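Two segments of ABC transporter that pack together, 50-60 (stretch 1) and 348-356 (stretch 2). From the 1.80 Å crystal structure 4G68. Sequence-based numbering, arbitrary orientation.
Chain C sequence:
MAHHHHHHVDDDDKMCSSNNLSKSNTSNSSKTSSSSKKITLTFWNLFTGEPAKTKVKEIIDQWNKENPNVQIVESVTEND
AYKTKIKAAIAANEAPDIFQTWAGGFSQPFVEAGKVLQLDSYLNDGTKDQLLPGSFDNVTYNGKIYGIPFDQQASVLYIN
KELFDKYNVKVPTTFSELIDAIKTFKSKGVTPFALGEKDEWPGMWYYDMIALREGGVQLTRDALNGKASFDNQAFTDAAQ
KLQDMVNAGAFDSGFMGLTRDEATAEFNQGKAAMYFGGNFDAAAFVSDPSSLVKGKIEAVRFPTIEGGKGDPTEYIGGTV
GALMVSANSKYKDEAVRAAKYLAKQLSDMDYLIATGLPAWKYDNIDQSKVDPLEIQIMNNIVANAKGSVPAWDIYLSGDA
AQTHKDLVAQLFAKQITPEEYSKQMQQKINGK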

ATOM      1  N   GLU C  50      14.633  -1.428   8.415  1.00 36.60           N
ATOM      2  CA  GLU C  50      15.537  -0.272   8.539  1.00 34.75           C
ATOM      3  C   GLU C  50      15.605   0.540   7.233  1.00 33.60           C
ATOM      4  O   GLU C  50      15.526  -0.025   6.147  1.00 31.30           O
ATOM      5  CB  GLU C  50      16.947  -0.720   8.964  1.00 38.63           C
ATOM      6  CG  GLU C  50      17.029  -1.484  10.285  1.00 38.76           C
ATOM      7  CD  GLU C  50      16.642  -0.645  11.481  1.00 38.27           C
ATOM      8  OE1 GLU C  50      16.637   0.615  11.388  1.00 33.44           O
ATOM      9  OE2 GLU C  50      16.339  -1.275  12.524  1.00 40.49           O
ATOM     10  N   PRO C  51      15.794   1.874   7.327  1.00 33.69           N
ATOM     11  CA  PRO C  51      16.021   2.661   8.539  1.00 33.52           C
ATOM     12  C   PRO C  51      14.742   3.211   9.232  1.00 32.72           C
ATOM     13  O   PRO C  51      14.867   3.990  10.186  1.00 32.80           O
ATOM     14  CB  PRO C  51      16.896   3.817   8.008  1.00 34.91           C
ATOM     15  CG  PRO C  51      16.333   4.057   6.639  1.00 33.18           C
ATOM     16  CD  PRO C  51      16.009   2.684   6.108  1.00 34.21           C
ATOM     17  N   ALA C  52      13.545   2.817   8.770  1.00 31.16           N
ATOM     18  CA  ALA C  52      12.272   3.309   9.356  1.00 28.05           C
ATOM     19  C   ALA C  52      12.215   3.053  10.859  1.00 28.88           C
ATOM     20  O   ALA C  52      11.948   3.987  11.622  1.00 29.08           O
ATOM     21  CB  ALA C  52      11.056   2.716   8.667  1.00 27.51           C
ATOM     22  N   LYS C  53      12.531   1.814  11.265  1.00 30.76           N
ATOM     23  CA  LYS C  53      12.476   1.396  12.679  1.00 30.70           C
ATOM     24  C   LYS C  53      13.317   2.320  13.564  1.00 31.19           C
ATOM     25  O   LYS C  53      12.858   2.735  14.629  1.00 31.54           O
ATOM     26  CB  LYS C  53      12.889  -0.072  12.847  1.00 31.42           C
ATOM     27  CG  LYS C  53      12.847  -0.590  14.285  1.00 36.67           C
ATOM     28  CD  LYS C  53      13.689  -1.866  14.392  1.00 38.38           C
ATOM     29  CE  LYS C  53      13.924  -2.317  15.835  1.00 39.85           C
ATOM     30  NZ  LYS C  53      12.595  -2.591  16.466  1.00 40.37           N
ATOM     31  N   THR C  54      14.537   2.636  13.099  1.00 31.06           N
ATOM     32  CA  THR C  54      15.474   3.564  13.786  1.00 31.81           C
ATOM     33  C   THR C  54      14.920   4.986  13.763  1.00 31.28           C
ATOM     34  O   THR C  54      14.955   5.697  14.774  1.00 30.56           O
ATOM     35  CB  THR C  54      16.879   3.558  13.108  1.00 30.79           C
ATOM     36  OG1 THR C  54      17.462   2.240  13.196  1.00 32.18           O
ATOM     37  CG2 THR C  54      17.847   4.600  13.728  1.00 31.83           C
ATOM     38  N   LYS C  55      14.408   5.397  12.600  1.00 31.93           N
ATOM     39  CA  LYS C  55      13.795   6.724  12.485  1.00 33.42           C
ATOM     40  C   LYS C  55      12.583   6.982  13.389  1.00 32.26           C
ATOM     41  O   LYS C  55      12.431   8.095  13.957  1.00 29.32           O
ATOM     42  CB  LYS C  55      13.464   7.014  11.022  1.00 36.54           C
ATOM     43  CG  LYS C  55      14.718   6.985  10.166  1.00 40.80           C
ATOM     44  CD  LYS C  55      15.556   8.219  10.403  1.00 44.25           C
ATOM     45  CE  LYS C  55      15.032   9.306   9.513  1.00 48.29           C
ATOM     46  NZ  LYS C  55      15.706  10.566   9.877  1.00 47.67           N
ATOM     47  N   VAL C  56      11.744   5.958  13.514  1.00 28.06           N
ATOM     48  CA  VAL C  56      10.508   6.087  14.278  1.00 30.70           C
ATOM     49  C   VAL C  56      10.857   6.185  15.757  1.00 32.16           C
ATOM     50  O   VAL C  56      10.301   7.042  16.471  1.00 29.33           O
ATOM     51  CB  VAL C  56       9.527   4.917  14.006  1.00 28.13           C
ATOM     52  CG1 VAL C  56       8.290   5.006  14.908  1.00 24.68           C
ATOM     53  CG2 VAL C  56       9.079   4.997  12.563  1.00 27.33           C
ATOM     54  N   LYS C  57      11.814   5.360  16.179  1.00 33.20           N
ATOM     55  CA  LYS C  57      12.327   5.425  17.560  1.00 38.33           C
ATOM     56  C   LYS C  57      12.813   6.825  17.917  1.00 39.85           C
ATOM     57  O   LYS C  57      12.534   7.327  19.032  1.00 45.53           O
ATOM     58  CB  LYS C  57      13.451   4.397  17.811  1.00 42.43           C
ATOM     59  CG  LYS C  57      13.843   4.278  19.287  1.00 43.36           C
ATOM     60  CD  LYS C  57      12.658   3.755  20.090  1.00 47.70           C
ATOM     61  CE  LYS C  57      12.715   4.055  21.583  1.00 49.22           C
ATOM     62  NZ  LYS C  57      14.080   4.043  22.198  1.00 53.06           N
ATOM     63  N   GLU C  58      13.542   7.440  16.974  1.00 36.54           N
ATOM     64  CA  GLU C  58      14.104   8.776  17.133  1.00 37.29           C
ATOM     65  C   GLU C  58      12.988   9.814  17.302  1.00 36.44           C
ATOM     66  O   GLU C  58      13.036  10.631  18.204  1.00 37.03           O
ATOM     67  CB  GLU C  58      14.995   9.143  15.934  1.00 39.53           C
ATOM     68  CG  GLU C  58      16.247   8.263  15.803  1.00 41.37           C
ATOM     69  CD  GLU C  58      17.134   8.625  14.611  1.00 46.03           C
ATOM     70  OE1 GLU C  58      16.686   9.339  13.680  1.00 47.60           O
ATOM     71  OE2 GLU C  58      18.302   8.193  14.598  1.00 47.73           O
ATOM     72  N   ILE C  59      12.003   9.776  16.413  1.00 31.02           N
ATOM     73  CA  ILE C  59      10.824  10.603  16.514  1.00 34.04           C
ATOM     74  C   ILE C  59      10.179  10.486  17.896  1.00 33.94           C
ATOM     75  O   ILE C  59       9.925  11.510  18.530  1.00 40.07           O
ATOM     76  CB  ILE C  59       9.761  10.262  15.444  1.00 32.50           C
ATOM     77  CG1 ILE C  59      10.267  10.603  14.044  1.00 30.57           C
ATOM     78  CG2 ILE C  59       8.500  11.064  15.722  1.00 31.78           C
ATOM     79  CD1 ILE C  59       9.461   9.974  12.927  1.00 33.06           C
ATOM     80  N   ILE C  60       9.912   9.263  18.353  1.00 40.12           N
ATOM     81  CA  ILE C  60       9.403   9.020  19.720  1.00 43.30           C
ATOM     82  C   ILE C  60      10.330   9.676  20.749  1.00 43.55           C
ATOM     83  O   ILE C  60       9.852  10.395  21.638  1.00 41.24           O
ATOM     84  CB  ILE C  60       9.297   7.507  20.089  1.00 46.56           C
ATOM     85  CG1 ILE C  60       8.508   6.634  19.082  1.00 45.57           C
ATOM     86  CG2 ILE C  60       8.812   7.318  21.526  1.00 45.00           C
ATOM     87  CD1 ILE C  60       7.127   7.052  18.692  1.00 48.59           C
ATOM     88  N   ASP C 348       6.820  13.219   7.023  1.00 20.83           N
ATOM     89  CA  ASP C 348       8.130  13.767   6.573  1.00 19.60           C
ATOM     90  C   ASP C 348       9.214  12.660   6.472  1.00 22.40           C
ATOM     91  O   ASP C 348      10.030  12.645   5.534  1.00 22.47           O
ATOM     92  CB  ASP C 348       8.648  14.775   7.584  1.00 20.60           C
ATOM     93  CG  ASP C 348       7.932  16.096   7.550  1.00 22.56           C
ATOM     94  OD1 ASP C 348       6.954  16.272   6.784  1.00 19.97           O
ATOM     95  OD2 ASP C 348       8.431  17.001   8.311  1.00 22.73           O
ATOM     96  N   MET C 349       9.218  11.740   7.437  1.00 22.17           N
ATOM     97  CA  MET C 349      10.127  10.599   7.406  1.00 23.58           C
ATOM     98  C   MET C 349       9.893   9.834   6.083  1.00 22.95           C
ATOM     99  O   MET C 349      10.836   9.575   5.360  1.00 25.42           O
ATOM    100  CB  MET C 349       9.850   9.657   8.599  1.00 23.11           C
ATOM    101  CG  MET C 349      10.696   8.382   8.595  1.00 25.42           C
ATOM    102  SD  MET C 349      10.134   7.072   9.696  1.00 18.99           S
ATOM    103  CE  MET C 349       8.799   6.318   8.751  1.00 24.82           C
ATOM    104  N   ASP C 350       8.626   9.506   5.790  1.00 21.89           N
ATOM    105  CA  ASP C 350       8.207   8.692   4.605  1.00 21.98           C
ATOM    106  C   ASP C 350       8.757   9.313   3.334  1.00 24.56           C
ATOM    107  O   ASP C 350       9.371   8.636   2.486  1.00 25.13           O
ATOM    108  CB  ASP C 350       6.661   8.694   4.473  1.00 22.91           C
ATOM    109  CG  ASP C 350       5.973   7.604   5.261  1.00 26.13           C
ATOM    110  OD1 ASP C 350       6.673   6.715   5.825  1.00 24.88           O
ATOM    111  OD2 ASP C 350       4.688   7.643   5.311  1.00 24.36           O
ATOM    112  N   TYR C 351       8.514  10.615   3.208  1.00 24.05           N
ATOM    113  CA  TYR C 351       9.016  11.428   2.092  1.00 26.72           C
ATOM    114  C   TYR C 351      10.551  11.350   1.918  1.00 27.90           C
ATOM    115  O   TYR C 351      11.046  11.150   0.785  1.00 28.56           O
ATOM    116  CB  TYR C 351       8.575  12.877   2.289  1.00 30.41           C
ATOM    117  CG  TYR C 351       8.816  13.804   1.102  1.00 31.67           C
ATOM    118  CD1 TYR C 351       8.563  13.373  -0.207  1.00 35.38           C
ATOM    119  CD2 TYR C 351       9.262  15.104   1.297  1.00 35.95           C
ATOM    120  CE1 TYR C 351       8.774  14.204  -1.294  1.00 37.60           C
ATOM    121  CE2 TYR C 351       9.468  15.965   0.216  1.00 37.03           C
ATOM    122  CZ  TYR C 351       9.218  15.509  -1.070  1.00 38.80           C
ATOM    123  OH  TYR C 351       9.419  16.352  -2.136  1.00 40.39           O
ATOM    124  N   LEU C 352      11.284  11.451   3.030  1.00 24.38           N
ATOM    125  CA  LEU C 352      12.742  11.461   2.997  1.00 26.10           C
ATOM    126  C   LEU C 352      13.352  10.100   2.670  1.00 27.91           C
ATOM    127  O   LEU C 352      14.316  10.020   1.911  1.00 28.47           O
ATOM    128  CB  LEU C 352      13.288  11.959   4.334  1.00 29.62           C
ATOM    129  CG  LEU C 352      13.153  13.477   4.519  1.00 30.24           C
ATOM    130  CD1 LEU C 352      13.339  13.880   5.978  1.00 31.50           C
ATOM    131  CD2 LEU C 352      14.199  14.151   3.628  1.00 29.02           C
ATOM    132  N   ILE C 353      12.769   9.042   3.226  1.00 24.78           N
ATOM    133  CA  ILE C 353      13.273   7.697   3.074  1.00 23.98           C
ATOM    134  C   ILE C 353      12.492   6.778   2.100  1.00 24.33           C
ATOM    135  O   ILE C 353      12.903   5.627   1.897  1.00 27.38           O
ATOM    136  CB  ILE C 353      13.542   7.037   4.445  1.00 25.69           C
ATOM    137  CG1 ILE C 353      12.241   6.534   5.084  1.00 26.68           C
ATOM    138  CG2 ILE C 353      14.274   8.025   5.378  1.00 23.39           C
ATOM    139  CD1 ILE C 353      12.463   5.793   6.400  1.00 27.32           C
ATOM    140  N   ALA C 354      11.395   7.274   1.521  1.00 20.06           N
ATOM    141  CA  ALA C 354      10.602   6.549   0.505  1.00 20.75           C
ATOM    142  C   ALA C 354       9.835   5.301   1.022  1.00 20.26           C
ATOM    143  O   ALA C 354       9.480   4.402   0.262  1.00 19.53           O
ATOM    144  CB  ALA C 354      11.432   6.256  -0.772  1.00 17.40           C
ATOM    145  N   THR C 355       9.556   5.300   2.321  1.00 21.97           N
ATOM    146  CA  THR C 355       8.665   4.302   2.933  1.00 23.19           C
ATOM    147  C   THR C 355       7.197   4.650   2.712  1.00 23.59           C
ATOM    148  O   THR C 355       6.309   3.807   2.923  1.00 20.46           O
ATOM    149  CB  THR C 355       8.860   4.171   4.476  1.00 23.82           C
ATOM    150  OG1 THR C 355       8.815   5.473   5.106  1.00 22.92           O
ATOM    151  CG2 THR C 355      10.121   3.422   4.812  1.00 22.88           C
ATOM    152  N   GLY C 356       6.939   5.902   2.329  1.00 22.84           N
ATOM    153  CA  GLY C 356       5.594   6.296   1.919  1.00 23.84           C
ATOM    154  C   GLY C 356       5.541   7.549   1.058  1.00 23.21           C
ATOM    155  O   GLY C 356       6.587   8.119   0.726  1.00 19.10           O
TER

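At the centre of this contact lies Met 349, whose side chain sits as a knob in a hole formed by Ala 52, Lys 55, Val 56 and Ile 59. Its CA-to-CB bond points toward the other stretch, and with chi1 and chi2 both t the chain extends before chi3 turns to p. The thioether reaches deep: Met 349 SD comes within 3.6 Å of Lys 55 CB and 3.7 Å of Val 56 CG2, while Met 349 CE lies 4.3 Å from Ala 52 CB. Methionine suits such a socket because it is long, unbranched and flexible, and its sulfur is polarizable enough to make good dispersion contacts. Near the root of the same side chain, Met 349 CB is 4.4 Å from Ile 59 CD1, a looser apolar touch at the base of the knob.

One helical turn later, Ile 353 makes the second apolar contact. Its CD1 approaches Ala 52 CA at 3.9 Å and Ala 52 CB at 4.1 Å, and lies 4.2 Å from Pro 51 CG. Ala 52 thus meets both Met 349 and Ile 353, and the latter reaches its backbone beside the small methyl. Ile 353, like Val 56 and Ile 59, suits an apolar contact because its branched aliphatic side chain has no polar group to satisfy. Thr 355 adds its methyl to this patch, with CG2 4.0 Å from Ala 52 CB.

The backbones that carry these groups run in nearly opposite directions. The helices 52-60 and 348-353 cross at 148°, and their axes come no closer than 11.1 Å, a wide spacing that side chains must bridge. The antiparallel sense explains the register: Ala 52 lies across from Thr 355 and Lys 55 from Met 349, each pair with CA atoms 7.4 Å apart. Bonds from i to i+4 run along both helices, as in Val 56 N to Ala 52 O at 2.7 Å and Ile 353 N to Met 349 O at 2.9 Å. Pro 51, preceded by a cis peptide bond, holds the N-cap position; proline has no amide hydrogen to give, while its carbonyl O accepts from Lys 55 N at 2.8 Å. At the other helix's end, Ala 354 leaves helical geometry with positive phi.

Toward the edge, Lys 55 shows how an amphipathic residue serves a boundary. Its CB packs on the sulfur and its CE passes 4.4 Å from Ile 353 CG2, so the aliphatic stem covers apolar neighbours while the ammonium group at its tip makes no bond to stretch 2. No hydrogen bond crosses the interface; the 304 Å² buried between the stretches is held by shape and dispersion.

The polar bonds instead brace each stretch internally. Thr 355 OG1 donates to Asp 350 OD1 at 2.6 Å, so one threonine branch is satisfied within its own stretch while the other offers a methyl to Ala 52. Beyond the contact, Thr 54 OG1 donates to Glu 50 OE1 at 2.6 Å, tying the exposed residue before Pro 51 to the first turn of the helix.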